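Side-chain contacts in transcriptional regulator, GntR family (Thermotoga maritima, PDB 3SXM), which probably acts as a metal-binding, DNA-binding transcription factor, of which this chain is the C-terminal FCD domain, crystallised here without its metal: residues 28-33 with 63-68; 34-39 with 109-114; 19-24 with 73-78. The protein carries 3 engineered substitutions. All blocks are in the same frame, centred on the assembly; numbering follows the deposited sequence.

Interaction 1: 28-33 with 63-68; sequences DKIAGS and HKLFIR
Ile30, near the end of the short helix 27-31, meets Phe66 of helix 51-68 with both its methyls. CG2 lies at the edge of the phenyl ring, near its plane, 3.9 Å from Phe66 CD1, while CD1 comes 3.9 Å from Phe66 CA, beside the backbone of helix 51-68; the two side chains cross at about a right angle. With CG1 beside the backbone N (chi1 -65°), the branch CG2, opposite that N, is the one that reaches the ring edge. Leu65, one residue before Phe66, sends its methyls to Ser33, CD2 standing 3.7 Å from Ser33 OG. That hydroxyl is turned back to its own chain: it donates to Ile30 O at 2.8 Å, and the same oxygen accepts from Ser33 N at 3.1 Å. Ser33 is the N-cap of helix 34-44, its OG weakly bonded to Leu36 N. Leu106 and Ile110 of helix 96-111 pack on Phe66, and Leu23 of helix 5-25 on Ile30. His63, three residues before Phe66 and a zinc ligand in another structure of this protein, is hydrogen-bonded to His103. Between the two segments the chemistry is thus apolar, the one polar side chain in it having its hydroxyl bonded within its own turn.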
ATOM      1  N   ASP A  28       1.142   4.591 -16.879  1.00 17.33           N
ATOM      2  CA  ASP A  28       1.646   5.230 -18.086  1.00 18.76           C
ATOM      3  C   ASP A  28       3.007   5.845 -17.863  1.00 18.05           C
ATOM      4  O   ASP A  28       3.849   5.840 -18.793  1.00 19.23           O
ATOM      5  CB  ASP A  28       0.661   6.323 -18.571  1.00 22.59           C
ATOM      6  CG  ASP A  28      -0.660   5.757 -19.058  1.00 24.22           C
ATOM      7  OD1 ASP A  28      -0.773   4.577 -19.406  1.00 25.71           O
ATOM      8  OD2 ASP A  28      -1.625   6.569 -19.196  1.00 29.92           O
ATOM      9  N   LYS A  29       3.252   6.418 -16.681  1.00 17.66           N
ATOM     10  CA  LYS A  29       4.567   6.955 -16.367  1.00 15.68           C
ATOM     11  C   LYS A  29       5.644   5.862 -16.392  1.00 19.79           C
ATOM     12  O   LYS A  29       6.742   6.052 -16.920  1.00 18.69           O
ATOM     13  CB  LYS A  29       4.561   7.664 -14.996  1.00 18.99           C
ATOM     14  CG  LYS A  29       5.893   8.267 -14.638  1.00 22.59           C
ATOM     15  CD  LYS A  29       5.775   9.353 -13.593  1.00 38.67           C
ATOM     16  CE  LYS A  29       7.105   9.666 -12.919  1.00 56.71           C
ATOM     17  NZ  LYS A  29       7.710  10.971 -13.311  1.00 77.40           N
ATOM     18  N   ILE A  30       5.315   4.734 -15.805  1.00 15.63           N
ATOM     19  CA  ILE A  30       6.225   3.594 -15.809  1.00 14.93           C
ATOM     20  C   ILE A  30       6.472   3.123 -17.250  1.00 14.16           C
ATOM     21  O   ILE A  30       7.623   2.971 -17.687  1.00 15.54           O
ATOM     22  CB  ILE A  30       5.722   2.455 -14.899  1.00 13.40           C
ATOM     23  CG1 ILE A  30       5.702   2.911 -13.436  1.00 13.02           C
ATOM     24  CG2 ILE A  30       6.577   1.233 -15.124  1.00 13.93           C
ATOM     25  CD1 ILE A  30       4.811   2.069 -12.566  1.00 14.52           C
ATOM     26  N   ALA A  31       5.410   2.962 -18.010  1.00 13.89           N
ATOM     27  CA  ALA A  31       5.504   2.473 -19.385  1.00 14.72           C
ATOM     28  C   ALA A  31       6.331   3.366 -20.266  1.00 18.49           C
ATOM     29  O   ALA A  31       6.983   2.889 -21.208  1.00 20.21           O
ATOM     30  CB  ALA A  31       4.142   2.307 -20.010  1.00 16.46           C
ATOM     31  N   GLY A  32       6.290   4.666 -20.009  1.00 18.38           N
ATOM     32  CA  GLY A  32       7.024   5.591 -20.859  1.00 25.77           C
ATOM     33  C   GLY A  32       8.435   5.949 -20.384  1.00 22.50           C
ATOM     34  O   GLY A  32       9.123   6.773 -21.047  1.00 28.76           O
ATOM     35  N   SER A  33       8.899   5.331 -19.295  1.00 19.59           N
ATOM     36  CA  SER A  33      10.176   5.680 -18.707  1.00 18.91           C
ATOM     37  C   SER A  33      11.355   5.056 -19.474  1.00 21.20           C
ATOM     38  O   SER A  33      11.264   3.922 -19.982  1.00 22.16           O
ATOM     39  CB  SER A  33      10.251   5.282 -17.260  1.00 24.56           C
ATOM     40  OG  SER A  33      10.228   3.914 -17.143  1.00 22.41           O
ATOM     41  N   HIS A  63      11.786  -3.018  -9.501  1.00 14.33           N
ATOM     42  CA  HIS A  63      10.778  -2.865  -8.443  1.00 11.29           C
ATOM     43  C   HIS A  63      10.866  -1.477  -7.826  1.00 14.44           C
ATOM     44  O   HIS A  63       9.800  -0.868  -7.555  1.00 12.88           O
ATOM     45  CB  HIS A  63      10.885  -3.992  -7.433  1.00 12.70           C
ATOM     46  CG  HIS A  63      10.539  -5.314  -8.029  1.00 14.71           C
ATOM     47  ND1 HIS A  63       9.255  -5.821  -8.085  1.00 15.01           N
ATOM     48  CD2 HIS A  63      11.322  -6.217  -8.681  1.00 16.70           C
ATOM     49  CE1 HIS A  63       9.258  -6.967  -8.741  1.00 15.57           C
ATOM     50  NE2 HIS A  63      10.508  -7.219  -9.096  1.00 14.20           N
ATOM     51  N   LYS A  64      12.050  -0.928  -7.650  1.00 15.83           N
ATOM     52  CA  LYS A  64      12.188   0.479  -7.198  1.00 12.03           C
ATOM     53  C   LYS A  64      11.634   1.452  -8.223  1.00 15.64           C
ATOM     54  O   LYS A  64      11.141   2.507  -7.787  1.00 14.68           O
ATOM     55  CB  LYS A  64      13.621   0.827  -6.834  1.00 16.57           C
ATOM     56  CG  LYS A  64      13.997   0.205  -5.523  1.00 18.46           C
ATOM     57  CD  LYS A  64      15.373   0.584  -5.082  1.00 23.47           C
ATOM     58  CE  LYS A  64      15.580   0.269  -3.594  1.00 24.49           C
ATOM     59  NZ  LYS A  64      16.988   0.572  -3.223  1.00 25.94           N
ATOM     60  N   LEU A  65      11.690   1.155  -9.529  1.00 14.23           N
ATOM     61  CA  LEU A  65      11.153   2.062 -10.562  1.00 12.90           C
ATOM     62  C   LEU A  65       9.660   2.203 -10.367  1.00 14.05           C
ATOM     63  O   LEU A  65       9.097   3.326 -10.495  1.00 14.20           O
ATOM     64  CB  LEU A  65      11.431   1.504 -12.002  1.00 15.81           C
ATOM     65  CG  LEU A  65      10.660   2.188 -13.146  1.00 16.90           C
ATOM     66  CD1 LEU A  65      11.015   3.586 -13.277  1.00 19.74           C
ATOM     67  CD2 LEU A  65      10.905   1.435 -14.431  1.00 21.80           C
ATOM     68  N   PHE A  66       8.978   1.127 -10.056  1.00 13.78           N
ATOM     69  CA  PHE A  66       7.496   1.173  -9.940  1.00 12.84           C
ATOM     70  C   PHE A  66       7.178   2.182  -8.838  1.00 14.58           C
ATOM     71  O   PHE A  66       6.287   3.029  -8.974  1.00 13.60           O
ATOM     72  CB  PHE A  66       6.913  -0.185  -9.584  1.00 13.97           C
ATOM     73  CG  PHE A  66       7.119  -1.264 -10.641  1.00 14.10           C
ATOM     74  CD1 PHE A  66       7.336  -0.965 -11.967  1.00 13.16           C
ATOM     75  CD2 PHE A  66       7.128  -2.593 -10.253  1.00 17.78           C
ATOM     76  CE1 PHE A  66       7.542  -1.979 -12.930  1.00 14.80           C
ATOM     77  CE2 PHE A  66       7.314  -3.589 -11.230  1.00 16.90           C
ATOM     78  CZ  PHE A  66       7.503  -3.257 -12.519  1.00 15.49           C
ATOM     79  N   ILE A  67       7.905   2.072  -7.752  1.00 11.68           N
ATOM     80  CA  ILE A  67       7.671   2.932  -6.557  1.00 12.04           C
ATOM     81  C   ILE A  67       8.026   4.384  -6.894  1.00 12.13           C
ATOM     82  O   ILE A  67       7.249   5.339  -6.590  1.00 13.18           O
ATOM     83  CB  ILE A  67       8.490   2.432  -5.390  1.00 11.60           C
ATOM     84  CG1 ILE A  67       8.055   1.022  -4.982  1.00 12.80           C
ATOM     85  CG2 ILE A  67       8.476   3.412  -4.198  1.00 13.61           C
ATOM     86  CD1 ILE A  67       6.691   0.909  -4.313  1.00 13.72           C
ATOM     87  N   ARG A  68       9.177   4.583  -7.534  0.50 17.54           N
ATOM     88  CA  ARG A  68       9.685   5.910  -7.840  0.50  8.81           C
ATOM     89  C   ARG A  68       8.733   6.681  -8.761  0.50 11.17           C
ATOM     90  O   ARG A  68       8.599   7.900  -8.619  0.50 14.73           O
ATOM     91  CB  ARG A  68      11.109   5.815  -8.431  0.50 16.03           C
ATOM     92  CG  ARG A  68      11.683   7.101  -8.964  0.50 13.81           C
ATOM     93  CD  ARG A  68      11.992   8.095  -7.926  0.50 29.98           C
ATOM     94  NE  ARG A  68      13.083   7.692  -7.043  0.50 41.54           N
ATOM     95  CZ  ARG A  68      13.589   8.470  -6.098  0.50 24.81           C
ATOM     96  NH1 ARG A  68      13.115   9.690  -5.923  0.50 35.23           N
ATOM     97  NH2 ARG A  68      14.580   8.034  -5.340  0.50 34.27           N
TER

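Interaction 2: 34-39 with 109-114; sequences EELLEI and RIISGD. With BCT (bicarbonate ion), chain C.
Glu34 N and Glu35 N, at the start of helix 34-44, hold a bicarbonate ion through two of its oxygens. The Glu34 N bond to O1 of the bicarbonate is 2.9 Å long and nearly straight (166°), and that from Glu35 N to O3 is 3.1 Å and more bent (153°). Amides at a helix N-terminus are well suited to an anion, although this one probably came from the crystallisation liquor. Leu36 points to the end of helix 96-111, and the tip of Leu37 comes near it too. Leu36 CD2 reaches Ile110 CG2 at 3.7 Å and lies 4.2 Å from Ile111 CG1, so one methyl touches both isoleucines; chi1 of -176°, which sets CG opposite the backbone N, carries it there. At the more open border Leu37 CD2 meets Ile111 CD1 at 3.8 Å, methyl against methyl. Just beyond, Gly113 ends the helix in a Schellman motif with positive phi: Asp114 N bonds to Arg109 O at 2.9 Å and Gly113 N to Ile110 O at 3.1 Å. Asp114 caps helix 115-135. Leu36 also packs on Leu62 and Leu65 of helix 51-68, and Ile110 on Ala118 of helix 115-135 and on Phe27 and Ala31, which places the contact where these helices converge.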
ATOM      1  N   GLU A  34      12.427   5.821 -19.588  1.00 17.31           N
ATOM      2  CA  GLU A  34      13.650   5.327 -20.234  1.00 17.80           C
ATOM      3  C   GLU A  34      14.236   4.239 -19.370  1.00 19.37           C
ATOM      4  O   GLU A  34      14.787   3.243 -19.928  1.00 21.87           O
ATOM      5  CB  GLU A  34      14.628   6.468 -20.424  1.00 21.57           C
ATOM      6  CG  GLU A  34      14.102   7.519 -21.395  1.00 26.86           C
ATOM      7  CD  GLU A  34      15.057   8.689 -21.602  1.00 25.09           C
ATOM      8  OE1 GLU A  34      16.083   8.778 -20.892  1.00 37.68           O
ATOM      9  OE2 GLU A  34      14.779   9.505 -22.506  1.00 31.34           O
ATOM     10  N   GLU A  35      14.095   4.352 -18.048  1.00 18.68           N
ATOM     11  CA  GLU A  35      14.690   3.366 -17.145  1.00 22.45           C
ATOM     12  C   GLU A  35      14.107   1.994 -17.428  1.00 20.79           C
ATOM     13  O   GLU A  35      14.841   1.008 -17.441  1.00 20.45           O
ATOM     14  CB  GLU A  35      14.443   3.758 -15.675  1.00 21.42           C
ATOM     15  CG  GLU A  35      14.707   2.673 -14.584  1.00 26.06           C
ATOM     16  CD  GLU A  35      16.168   2.541 -14.243  1.00 41.35           C
ATOM     17  OE1 GLU A  35      16.962   3.037 -15.054  1.00 35.39           O
ATOM     18  OE2 GLU A  35      16.532   1.954 -13.186  1.00 27.38           O
ATOM     19  N   LEU A  36      12.821   1.910 -17.694  1.00 16.80           N
ATOM     20  CA  LEU A  36      12.179   0.622 -17.928  1.00 16.68           C
ATOM     21  C   LEU A  36      12.824  -0.058 -19.119  1.00 21.01           C
ATOM     22  O   LEU A  36      13.094  -1.261 -19.097  1.00 18.85           O
ATOM     23  CB  LEU A  36      10.695   0.807 -18.191  1.00 17.24           C
ATOM     24  CG  LEU A  36       9.871  -0.459 -18.359  1.00 18.57           C
ATOM     25  CD1 LEU A  36       9.852  -1.261 -17.096  1.00 20.66           C
ATOM     26  CD2 LEU A  36       8.441  -0.223 -18.907  1.00 22.81           C
ATOM     27  N   LEU A  37      13.066   0.695 -20.171  1.00 17.78           N
ATOM     28  CA  LEU A  37      13.709   0.144 -21.347  1.00 18.77           C
ATOM     29  C   LEU A  37      15.179  -0.226 -21.151  1.00 21.12           C
ATOM     30  O   LEU A  37      15.659  -1.221 -21.723  1.00 21.62           O
ATOM     31  CB  LEU A  37      13.564   1.136 -22.493  1.00 21.74           C
ATOM     32  CG  LEU A  37      12.140   1.458 -22.918  1.00 28.86           C
ATOM     33  CD1 LEU A  37      12.188   2.423 -24.078  1.00 26.82           C
ATOM     34  CD2 LEU A  37      11.411   0.185 -23.366  1.00 39.30           C
ATOM     35  N   GLU A  38      15.908   0.548 -20.366  1.00 19.56           N
ATOM     36  CA  GLU A  38      17.286   0.198 -20.042  1.00 23.28           C
ATOM     37  C   GLU A  38      17.316  -1.146 -19.272  1.00 21.07           C
ATOM     38  O   GLU A  38      18.200  -1.980 -19.505  1.00 23.31           O
ATOM     39  CB  GLU A  38      17.923   1.242 -19.145  1.00 26.89           C
ATOM     40  CG  GLU A  38      18.268   2.528 -19.815  1.00 33.98           C
ATOM     41  CD  GLU A  38      18.981   3.481 -18.878  1.00 44.78           C
ATOM     42  OE1 GLU A  38      19.612   3.007 -17.900  1.00 47.73           O
ATOM     43  OE2 GLU A  38      18.918   4.701 -19.135  1.00 65.90           O
ATOM     44  N   ILE A  39      16.359  -1.347 -18.401  1.00 18.61           N
ATOM     45  CA  ILE A  39      16.266  -2.602 -17.624  1.00 19.99           C
ATOM     46  C   ILE A  39      15.926  -3.724 -18.566  1.00 22.61           C
ATOM     47  O   ILE A  39      16.560  -4.761 -18.550  1.00 19.98           O
ATOM     48  CB  ILE A  39      15.230  -2.523 -16.528  1.00 19.51           C
ATOM     49  CG1 ILE A  39      15.658  -1.496 -15.450  1.00 22.43           C
ATOM     50  CG2 ILE A  39      14.974  -3.881 -15.916  1.00 20.62           C
ATOM     51  CD1 ILE A  39      14.528  -1.118 -14.492  1.00 21.20           C
ATOM     52  N   ARG A 109       4.548  -6.748 -20.976  1.00 17.71           N
ATOM     53  CA  ARG A 109       3.113  -6.430 -20.762  1.00 15.93           C
ATOM     54  C   ARG A 109       2.953  -4.945 -20.550  1.00 18.33           C
ATOM     55  O   ARG A 109       2.012  -4.321 -21.041  1.00 18.53           O
ATOM     56  CB  ARG A 109       2.525  -7.221 -19.593  1.00 17.49           C
ATOM     57  CG  ARG A 109       2.405  -8.736 -19.893  1.00 18.11           C
ATOM     58  CD  ARG A 109       1.713  -9.494 -18.779  1.00 16.95           C
ATOM     59  NE  ARG A 109       1.784 -10.957 -18.988  1.00 18.43           N
ATOM     60  CZ  ARG A 109       1.137 -11.856 -18.275  1.00 25.62           C
ATOM     61  NH1 ARG A 109       0.349 -11.487 -17.282  1.00 19.88           N
ATOM     62  NH2 ARG A 109       1.312 -13.135 -18.522  1.00 23.22           N
ATOM     63  N   ILE A 110       3.823  -4.370 -19.751  1.00 16.60           N
ATOM     64  CA  ILE A 110       3.792  -2.932 -19.495  1.00 14.81           C
ATOM     65  C   ILE A 110       3.989  -2.141 -20.800  1.00 16.83           C
ATOM     66  O   ILE A 110       3.166  -1.228 -21.135  1.00 18.79           O
ATOM     67  CB  ILE A 110       4.839  -2.492 -18.423  1.00 14.77           C
ATOM     68  CG1 ILE A 110       4.545  -3.140 -17.064  1.00 14.92           C
ATOM     69  CG2 ILE A 110       4.869  -0.973 -18.326  1.00 18.65           C
ATOM     70  CD1 ILE A 110       5.696  -2.954 -16.067  1.00 13.89           C
ATOM     71  N   ILE A 111       5.048  -2.410 -21.508  1.00 18.19           N
ATOM     72  CA  ILE A 111       5.335  -1.734 -22.761  1.00 20.05           C
ATOM     73  C   ILE A 111       4.239  -1.853 -23.781  1.00 25.04           C
ATOM     74  O   ILE A 111       3.998  -0.955 -24.512  1.00 31.25           O
ATOM     75  CB  ILE A 111       6.530  -2.366 -23.429  1.00 37.35           C
ATOM     76  CG1 ILE A 111       7.772  -2.071 -22.658  1.00 37.04           C
ATOM     77  CG2 ILE A 111       6.669  -1.889 -24.819  1.00 53.53           C
ATOM     78  CD1 ILE A 111       8.951  -2.745 -23.292  1.00 33.26           C
ATOM     79  N   SER A 112       3.606  -2.986 -23.851  1.00 22.48           N
ATOM     80  CA  SER A 112       2.573  -3.202 -24.847  1.00 28.48           C
ATOM     81  C   SER A 112       1.191  -2.637 -24.433  1.00 21.39           C
ATOM     82  O   SER A 112       0.216  -2.710 -25.191  1.00 25.42           O
ATOM     83  CB  SER A 112       2.491  -4.679 -25.196  1.00 27.21           C
ATOM     84  OG  SER A 112       1.951  -5.376 -24.126  1.00 32.96           O
ATOM     85  N   GLY A 113       1.101  -2.063 -23.241  1.00 19.45           N
ATOM     86  CA  GLY A 113      -0.127  -1.415 -22.797  1.00 20.11           C
ATOM     87  C   GLY A 113      -1.126  -2.301 -22.082  1.00 26.04           C
ATOM     88  O   GLY A 113      -2.282  -1.910 -21.843  1.00 26.88           O
ATOM     89  N   ASP A 114      -0.700  -3.515 -21.764  1.00 19.99           N
ATOM     90  CA  ASP A 114      -1.545  -4.515 -21.107  1.00 19.63           C
ATOM     91  C   ASP A 114      -1.453  -4.289 -19.600  1.00 20.04           C
ATOM     92  O   ASP A 114      -0.723  -4.990 -18.866  1.00 19.57           O
ATOM     93  CB  ASP A 114      -1.038  -5.907 -21.510  1.00 20.46           C
ATOM     94  CG  ASP A 114      -1.852  -7.033 -20.916  1.00 24.92           C
ATOM     95  OD1 ASP A 114      -2.923  -6.745 -20.350  1.00 22.58           O
ATOM     96  OD2 ASP A 114      -1.339  -8.171 -20.976  1.00 25.01           O
TER
HETATM   97  C   BCT C   1      12.866   8.182 -16.930  1.00 18.34           C
HETATM   98  O1  BCT C   1      12.349   8.358 -18.091  1.00 25.14           O
HETATM   99  O2  BCT C   1      12.129   8.722 -15.899  1.00 44.46           O
HETATM  100  O3  BCT C   1      13.404   6.950 -16.569  1.00 26.44           O

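Interaction 3: 19-24 with 73-78; sequences EVFCLE and ELIISL
Ile75, in the first turn of helix 73-90, points its CB at helix 5-25 and divides there into two branches. CG2, opposite the backbone N, runs to the sulfur of Cys22 and stops 4.1 Å from Cys22 SG. The other branch starts at CG1 and is fully extended (chi2 176°), carrying the terminal methyl CD1 to the ring of Phe21, 4.4 Å from Phe21 CE2. It approaches this ring obliquely. Phe21 and Cys22 thus take one branch each, through loose apolar contacts; the closest CA pair, Cys22 CA and Ile75 CA, is 9.1 Å apart. The side chain of Cys22 also touches Ile67 of helix 51-68. The setting is the all-helical FCD domain of a GntR-family regulator, a bundle in which helix 73-90 lies against the first long helix. Met18, a turn before Cys22, packs on both Ile75 and Leu78. The second subunit closes in as well: Met17 of that subunit packs on Phe21, its Thr14 on Leu74 and Ile75, and its Glu10 accepts a hydrogen bond from Glu73 N. Within helix 73-90, Ser77 OG donates to Leu74 O at 2.9 Å, and this oxygen also takes the helical bond from Leu78 N, likewise 2.9 Å.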
ATOM      1  N   GLU A  19       3.898  -2.028  -4.367  1.00 11.85           N
ATOM      2  CA  GLU A  19       4.293  -2.098  -5.794  1.00 11.74           C
ATOM      3  C   GLU A  19       3.087  -2.119  -6.710  1.00 11.49           C
ATOM      4  O   GLU A  19       3.083  -1.479  -7.759  1.00 12.78           O
ATOM      5  CB  GLU A  19       5.243  -3.281  -6.023  1.00 12.39           C
ATOM      6  CG  GLU A  19       6.517  -3.225  -5.243  1.00 12.72           C
ATOM      7  CD  GLU A  19       7.447  -4.348  -5.628  1.00 14.86           C
ATOM      8  OE1 GLU A  19       7.274  -4.838  -6.769  1.00 17.00           O
ATOM      9  OE2 GLU A  19       8.355  -4.713  -4.852  1.00 14.64           O
ATOM     10  N   VAL A  20       2.069  -2.890  -6.378  1.00 12.18           N
ATOM     11  CA  VAL A  20       0.872  -2.980  -7.206  1.00 12.24           C
ATOM     12  C   VAL A  20       0.153  -1.638  -7.180  1.00 12.52           C
ATOM     13  O   VAL A  20      -0.334  -1.182  -8.214  1.00 13.94           O
ATOM     14  CB  VAL A  20      -0.051  -4.121  -6.787  1.00 13.31           C
ATOM     15  CG1 VAL A  20      -1.434  -4.009  -7.472  1.00 17.90           C
ATOM     16  CG2 VAL A  20       0.623  -5.488  -7.067  1.00 16.43           C
ATOM     17  N   PHE A  21       0.054  -0.987  -6.009  1.00 11.00           N
ATOM     18  CA  PHE A  21      -0.566   0.329  -5.975  1.00 11.90           C
ATOM     19  C   PHE A  21       0.137   1.251  -6.961  1.00 12.13           C
ATOM     20  O   PHE A  21      -0.523   2.007  -7.674  1.00 12.14           O
ATOM     21  CB  PHE A  21      -0.494   0.948  -4.558  1.00 14.04           C
ATOM     22  CG  PHE A  21      -1.133   2.313  -4.465  1.00 11.72           C
ATOM     23  CD1 PHE A  21      -2.481   2.432  -4.230  1.00 14.15           C
ATOM     24  CD2 PHE A  21      -0.391   3.480  -4.578  1.00 14.80           C
ATOM     25  CE1 PHE A  21      -3.086   3.667  -4.076  1.00 16.93           C
ATOM     26  CE2 PHE A  21      -1.014   4.708  -4.515  1.00 14.86           C
ATOM     27  CZ  PHE A  21      -2.336   4.796  -4.254  1.00 13.54           C
ATOM     28  N   CYS A  22       1.459   1.292  -6.935  1.00 12.98           N
ATOM     29  CA  CYS A  22       2.189   2.230  -7.805  1.00 12.29           C
ATOM     30  C   CYS A  22       2.079   1.845  -9.287  1.00 13.89           C
ATOM     31  O   CYS A  22       1.865   2.705 -10.149  1.00 13.86           O
ATOM     32  CB  CYS A  22       3.635   2.373  -7.364  1.00 12.83           C
ATOM     33  SG  CYS A  22       3.805   3.174  -5.763  1.00 14.45           S
ATOM     34  N   LEU A  23       2.247   0.562  -9.608  1.00 13.62           N
ATOM     35  CA  LEU A  23       2.034   0.119 -10.984  1.00 13.94           C
ATOM     36  C   LEU A  23       0.638   0.462 -11.521  1.00 14.13           C
ATOM     37  O   LEU A  23       0.473   0.929 -12.678  1.00 17.84           O
ATOM     38  CB  LEU A  23       2.316  -1.414 -11.125  1.00 14.45           C
ATOM     39  CG  LEU A  23       2.216  -1.975 -12.554  1.00 15.17           C
ATOM     40  CD1 LEU A  23       3.153  -1.275 -13.556  1.00 14.30           C
ATOM     41  CD2 LEU A  23       2.455  -3.489 -12.472  1.00 17.74           C
ATOM     42  N   GLU A  24      -0.402   0.240 -10.722  1.00 13.65           N
ATOM     43  CA  GLU A  24      -1.762   0.507 -11.121  0.53 16.71           C
ATOM     44  C   GLU A  24      -1.981   2.001 -11.350  1.00 18.39           C
ATOM     45  O   GLU A  24      -2.601   2.410 -12.333  1.00 21.45           O
ATOM     46  CB  GLU A  24      -2.701   0.046  -9.977  0.53 13.07           C
ATOM     47  CG  GLU A  24      -3.063  -1.430  -9.969  0.53 25.63           C
ATOM     48  CD  GLU A  24      -3.984  -1.918  -8.820  0.53 36.69           C
ATOM     49  OE1 GLU A  24      -4.587  -3.022  -8.963  0.53 33.00           O
ATOM     50  OE2 GLU A  24      -4.070  -1.244  -7.768  0.53 40.04           O
ATOM     51  N   GLU A  73       7.157  11.128  -2.282  1.00 14.60           N
ATOM     52  CA  GLU A  73       8.367  10.954  -1.508  1.00 14.28           C
ATOM     53  C   GLU A  73       8.139  10.123  -0.240  1.00 14.29           C
ATOM     54  O   GLU A  73       9.044   9.456   0.250  1.00 15.25           O
ATOM     55  CB  GLU A  73       9.079  12.269  -1.211  1.00 16.40           C
ATOM     56  CG  GLU A  73       9.538  13.045  -2.470  1.00 18.99           C
ATOM     57  CD  GLU A  73      10.564  12.272  -3.322  1.00 27.27           C
ATOM     58  OE1 GLU A  73      11.307  11.412  -2.793  1.00 28.67           O
ATOM     59  OE2 GLU A  73      10.631  12.520  -4.554  1.00 33.10           O
ATOM     60  N   LEU A  74       6.949  10.168   0.327  1.00 12.79           N
ATOM     61  CA  LEU A  74       6.648   9.324   1.473  1.00 11.65           C
ATOM     62  C   LEU A  74       6.624   7.862   1.129  1.00 12.11           C
ATOM     63  O   LEU A  74       7.260   7.078   1.830  1.00 13.18           O
ATOM     64  CB  LEU A  74       5.342   9.800   2.194  1.00 12.33           C
ATOM     65  CG  LEU A  74       4.924   8.987   3.413  1.00 13.54           C
ATOM     66  CD1 LEU A  74       6.043   8.983   4.429  1.00 14.55           C
ATOM     67  CD2 LEU A  74       3.638   9.513   4.061  1.00 15.30           C
ATOM     68  N   ILE A  75       5.965   7.494   0.049  1.00 11.75           N
ATOM     69  CA  ILE A  75       5.944   6.094  -0.417  1.00 10.01           C
ATOM     70  C   ILE A  75       7.347   5.641  -0.741  1.00 10.97           C
ATOM     71  O   ILE A  75       7.759   4.551  -0.321  1.00 12.31           O
ATOM     72  CB  ILE A  75       4.975   5.892  -1.586  1.00 11.73           C
ATOM     73  CG1 ILE A  75       3.556   6.136  -1.122  1.00 13.36           C
ATOM     74  CG2 ILE A  75       5.118   4.470  -2.111  1.00 12.52           C
ATOM     75  CD1 ILE A  75       2.495   6.065  -2.242  1.00 14.15           C
ATOM     76  N   ILE A  76       8.099   6.466  -1.447  1.00 12.51           N
ATOM     77  CA  ILE A  76       9.498   6.193  -1.807  1.00 11.13           C
ATOM     78  C   ILE A  76      10.307   5.959  -0.552  1.00 13.32           C
ATOM     79  O   ILE A  76      11.094   5.001  -0.481  1.00 13.60           O
ATOM     80  CB  ILE A  76      10.078   7.288  -2.692  1.00 14.15           C
ATOM     81  CG1 ILE A  76       9.362   7.312  -4.063  1.00 13.70           C
ATOM     82  CG2 ILE A  76      11.575   7.127  -2.879  1.00 14.14           C
ATOM     83  CD1 ILE A  76       9.561   8.576  -4.871  1.00 14.87           C
ATOM     84  N   SER A  77      10.139   6.810   0.459  1.00 12.79           N
ATOM     85  CA  SER A  77      10.922   6.709   1.674  1.00 11.95           C
ATOM     86  C   SER A  77      10.534   5.469   2.469  1.00 13.37           C
ATOM     87  O   SER A  77      11.427   4.828   3.073  1.00 15.47           O
ATOM     88  CB  SER A  77      10.770   7.997   2.524  1.00 17.71           C
ATOM     89  OG  SER A  77       9.559   8.064   3.214  1.00 27.05           O
ATOM     90  N   LEU A  78       9.273   5.060   2.458  1.00 12.73           N
ATOM     91  CA  LEU A  78       8.856   3.857   3.194  1.00 12.10           C
ATOM     92  C   LEU A  78       9.430   2.638   2.510  1.00 12.02           C
ATOM     93  O   LEU A  78       9.886   1.698   3.183  1.00 12.24           O
ATOM     94  CB  LEU A  78       7.316   3.770   3.266  1.00 12.43           C
ATOM     95  CG  LEU A  78       6.661   4.863   4.114  1.00 12.16           C
ATOM     96  CD1 LEU A  78       5.185   4.740   3.948  1.00 16.91           C
ATOM     97  CD2 LEU A  78       7.017   4.719   5.570  1.00 17.40           C
TER

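Interactions 1 and 2 lie side by side, their centres about 8 Å apart, and share a join: Ser33 of the first and Glu34 and Glu35 of the second form the bicarbonate pocket, and Ala31 CA packs on Ile110 CG2 at 3.7 Å. Interaction 3, centred about 10 Å from interaction 1, connects with it through Ile67 CG2 and Ile76 CA at 3.8 Å, and by a probable hydrogen bond of 2.6 Å between His63 ND1 and Glu19 OE1. The zinc site seen in another structure, empty of metal here, lies close by: the side chain of Phe66 is about 7 Å from that of His103, one of its ligands. Interactions 2 and 3, about 18 Å apart between centres, still touch where Ile110 CD1 lies 3.9 Å from Leu23 CD1.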